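Local coordinates for protein tartrate dehydrogenase/decarboxylase (Pseudomonas putida, PDB 3FLK) that oxidises tartrate to oxaloglycolate with NAD+, converts meso-tartrate to D-glycerate and oxidatively decarboxylates D-malate to pyruvate, at residues I198-P201 / Y202-R206. The protein carries 1 engineered substitution. Residues are numbered along the deposited sequence; the frame is centred on the assembly and turned at random.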
loop_
_atom_site.group_PDB
_atom_site.type_symbol
_atom_site.label_atom_id
_atom_site.label_comp_id
_atom_site.label_asym_id
_atom_site.label_seq_id
_atom_site.Cartn_x
_atom_site.Cartn_y
_atom_site.Cartn_z
ATOM N N ILE A 198 2.462 -15.750 -10.041
ATOM C CA ILE A 198 3.758 -16.174 -10.577
ATOM C C ILE A 198 4.937 -15.474 -9.891
ATOM O O ILE A 198 5.843 -16.134 -9.377
ATOM C CB ILE A 198 3.827 -15.994 -12.122
ATOM C CG1 ILE A 198 2.671 -16.740 -12.796
ATOM C CG2 ILE A 198 5.167 -16.488 -12.675
ATOM C CD1 ILE A 198 2.504 -16.429 -14.257
ATOM N N SER A 199 4.909 -14.143 -9.875
ATOM C CA SER A 199 6.008 -13.344 -9.334
ATOM C C SER A 199 6.198 -13.531 -7.828
ATOM O O SER A 199 7.321 -13.736 -7.363
ATOM C CB SER A 199 5.797 -11.861 -9.654
ATOM O OG SER A 199 4.609 -11.377 -9.052
HETATM N N MSE A 200 5.103 -13.465 -7.074
HETATM C CA MSE A 200 5.185 -13.497 -5.614
HETATM C C MSE A 200 5.460 -14.874 -4.980
HETATM O O MSE A 200 6.229 -14.950 -4.020
HETATM C CB MSE A 200 3.978 -12.814 -4.965
HETATM C CG MSE A 200 3.962 -11.286 -5.082
HETATM SE SE MSE A 200 5.584 -10.329 -4.501
HETATM C CE MSE A 200 6.196 -11.478 -3.080
ATOM N N PRO A 201 4.833 -15.958 -5.492
ATOM C CA PRO A 201 5.267 -17.284 -5.031
ATOM C C PRO A 201 6.762 -17.514 -5.251
ATOM O O PRO A 201 7.410 -18.158 -4.430
ATOM C CB PRO A 201 4.442 -18.238 -5.897
ATOM C CG PRO A 201 3.213 -17.462 -6.210
ATOM C CD PRO A 201 3.710 -16.066 -6.441
ATOM N N TYR A 202 7.297 -16.967 -6.339
ATOM C CA TYR A 202 8.723 -17.054 -6.629
ATOM C C TYR A 202 9.573 -16.258 -5.631
ATOM O O TYR A 202 10.594 -16.753 -5.147
ATOM C CB TYR A 202 9.015 -16.597 -8.059
ATOM C CG TYR A 202 10.486 -16.617 -8.393
ATOM C CD1 TYR A 202 11.146 -17.821 -8.643
ATOM C CD2 TYR A 202 11.223 -15.433 -8.441
ATOM C CE1 TYR A 202 12.501 -17.843 -8.939
ATOM C CE2 TYR A 202 12.579 -15.446 -8.739
ATOM C CZ TYR A 202 13.210 -16.653 -8.987
ATOM O OH TYR A 202 14.550 -16.668 -9.280
ATOM N N TRP A 203 9.151 -15.028 -5.347
ATOM C CA TRP A 203 9.792 -14.183 -4.334
ATOM C C TRP A 203 9.830 -14.908 -2.986
ATOM O O TRP A 203 10.870 -14.939 -2.329
ATOM C CB TRP A 203 9.066 -12.834 -4.240
ATOM C CG TRP A 203 9.495 -11.920 -3.109
ATOM C CD1 TRP A 203 8.986 -11.893 -1.837
ATOM C CD2 TRP A 203 10.482 -10.883 -3.164
ATOM N NE1 TRP A 203 9.604 -10.915 -1.098
ATOM C CE2 TRP A 203 10.528 -10.280 -1.886
ATOM C CE3 TRP A 203 11.340 -10.410 -4.166
ATOM C CZ2 TRP A 203 11.402 -9.229 -1.580
ATOM C CZ3 TRP A 203 12.209 -9.360 -3.860
ATOM C CH2 TRP A 203 12.230 -8.783 -2.577
ATOM N N ASP A 204 8.704 -15.509 -2.601
ATOM C CA ASP A 204 8.611 -16.323 -1.381
ATOM C C ASP A 204 9.590 -17.502 -1.387
ATOM O O ASP A 204 10.246 -17.773 -0.379
ATOM C CB ASP A 204 7.184 -16.842 -1.180
ATOM C CG ASP A 204 6.186 -15.736 -0.871
ATOM O OD1 ASP A 204 6.582 -14.552 -0.819
ATOM O OD2 ASP A 204 4.996 -16.060 -0.676
ATOM N N LYS A 205 9.678 -18.193 -2.523
ATOM C CA LYS A 205 10.580 -19.335 -2.683
ATOM C C LYS A 205 12.042 -18.927 -2.478
ATOM O O LYS A 205 12.793 -19.614 -1.778
ATOM C CB LYS A 205 10.387 -19.972 -4.062
ATOM C CG LYS A 205 10.886 -21.398 -4.178
ATOM C CD LYS A 205 10.551 -21.974 -5.548
ATOM C CE LYS A 205 10.936 -23.442 -5.643
ATOM N NZ LYS A 205 10.396 -24.065 -6.888
ATOM N N ARG A 206 12.438 -17.807 -3.079
ATOM C CA ARG A 206 13.802 -17.301 -2.930
ATOM C C ARG A 206 14.078 -16.775 -1.516
ATOM O O ARG A 206 15.205 -16.872 -1.029
ATOM C CB ARG A 206 14.119 -16.222 -3.974
ATOM C CG ARG A 206 14.035 -16.669 -5.445
ATOM C CD ARG A 206 14.752 -17.999 -5.714
ATOM N NE ARG A 206 16.186 -17.939 -5.433
ATOM C CZ ARG A 206 16.969 -19.004 -5.270
ATOM N NH1 ARG A 206 16.465 -20.232 -5.353
ATOM N NH2 ARG A 206 18.260 -18.841 -5.013
#
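Met200, a selenomethionine here, and Trp203 run side by side in the same direction from the first turn of helix 199-211. The Met200 chain bends at chi2 (-52°), which brings SE to 4.9 Å from the centroid of the five-membered ring of Trp203, a Met-aromatic contact that meets the indole obliquely. With Trp203 CG anti to the backbone N (chi1 172°), the indole extends to pack on Ile171 of helix 165-181, while NE1 is hydrogen-bonded to Ser189 OG. Met200 also touches the loop residues Lys192 and Ser193.

Backbone bonds of the i to i+4 kind hold the helix start together. Trp203 N donates to Ser199 O at 3.0 Å, Asp204 N to Met200 O at 2.9 Å and nearly straight, and Lys205 N to Pro201 O at 3.0 Å; the bond from Tyr202 N to Ile198 O is weak at 3.5 Å. Pro201, which has no N-H to give, fits at this N-terminal turn, where no earlier carbonyl of the helix needs one.

Among the polar side chains, Asp204 brings OD1 to 3.2 Å from Met200 O, acceptor against acceptor. Its buried carboxylate is satisfied from outside: OD1 is hydrogen-bonded to Thr191 OG1, and OD2 is gripped by Ser193 OG and a salt bridge to Lys221.

On the side facing the second subunit, Tyr202 sets CB 3.4 Å from Ser199 O, and Arg206 CG lies above one face of its ring, offset toward the rim. Tyr202 OH is hydrogen-bonded to Glu155 of the second subunit, and His87 of that subunit packs on Pro201.

The two segments form the start of helix 199-211, its first two turns, in the beta-alpha-beta unit 186-191, 199-211, 218-223 of the isocitrate/isopropylmalate dehydrogenase fold, linking the edge of the large sheet to the dimer interface.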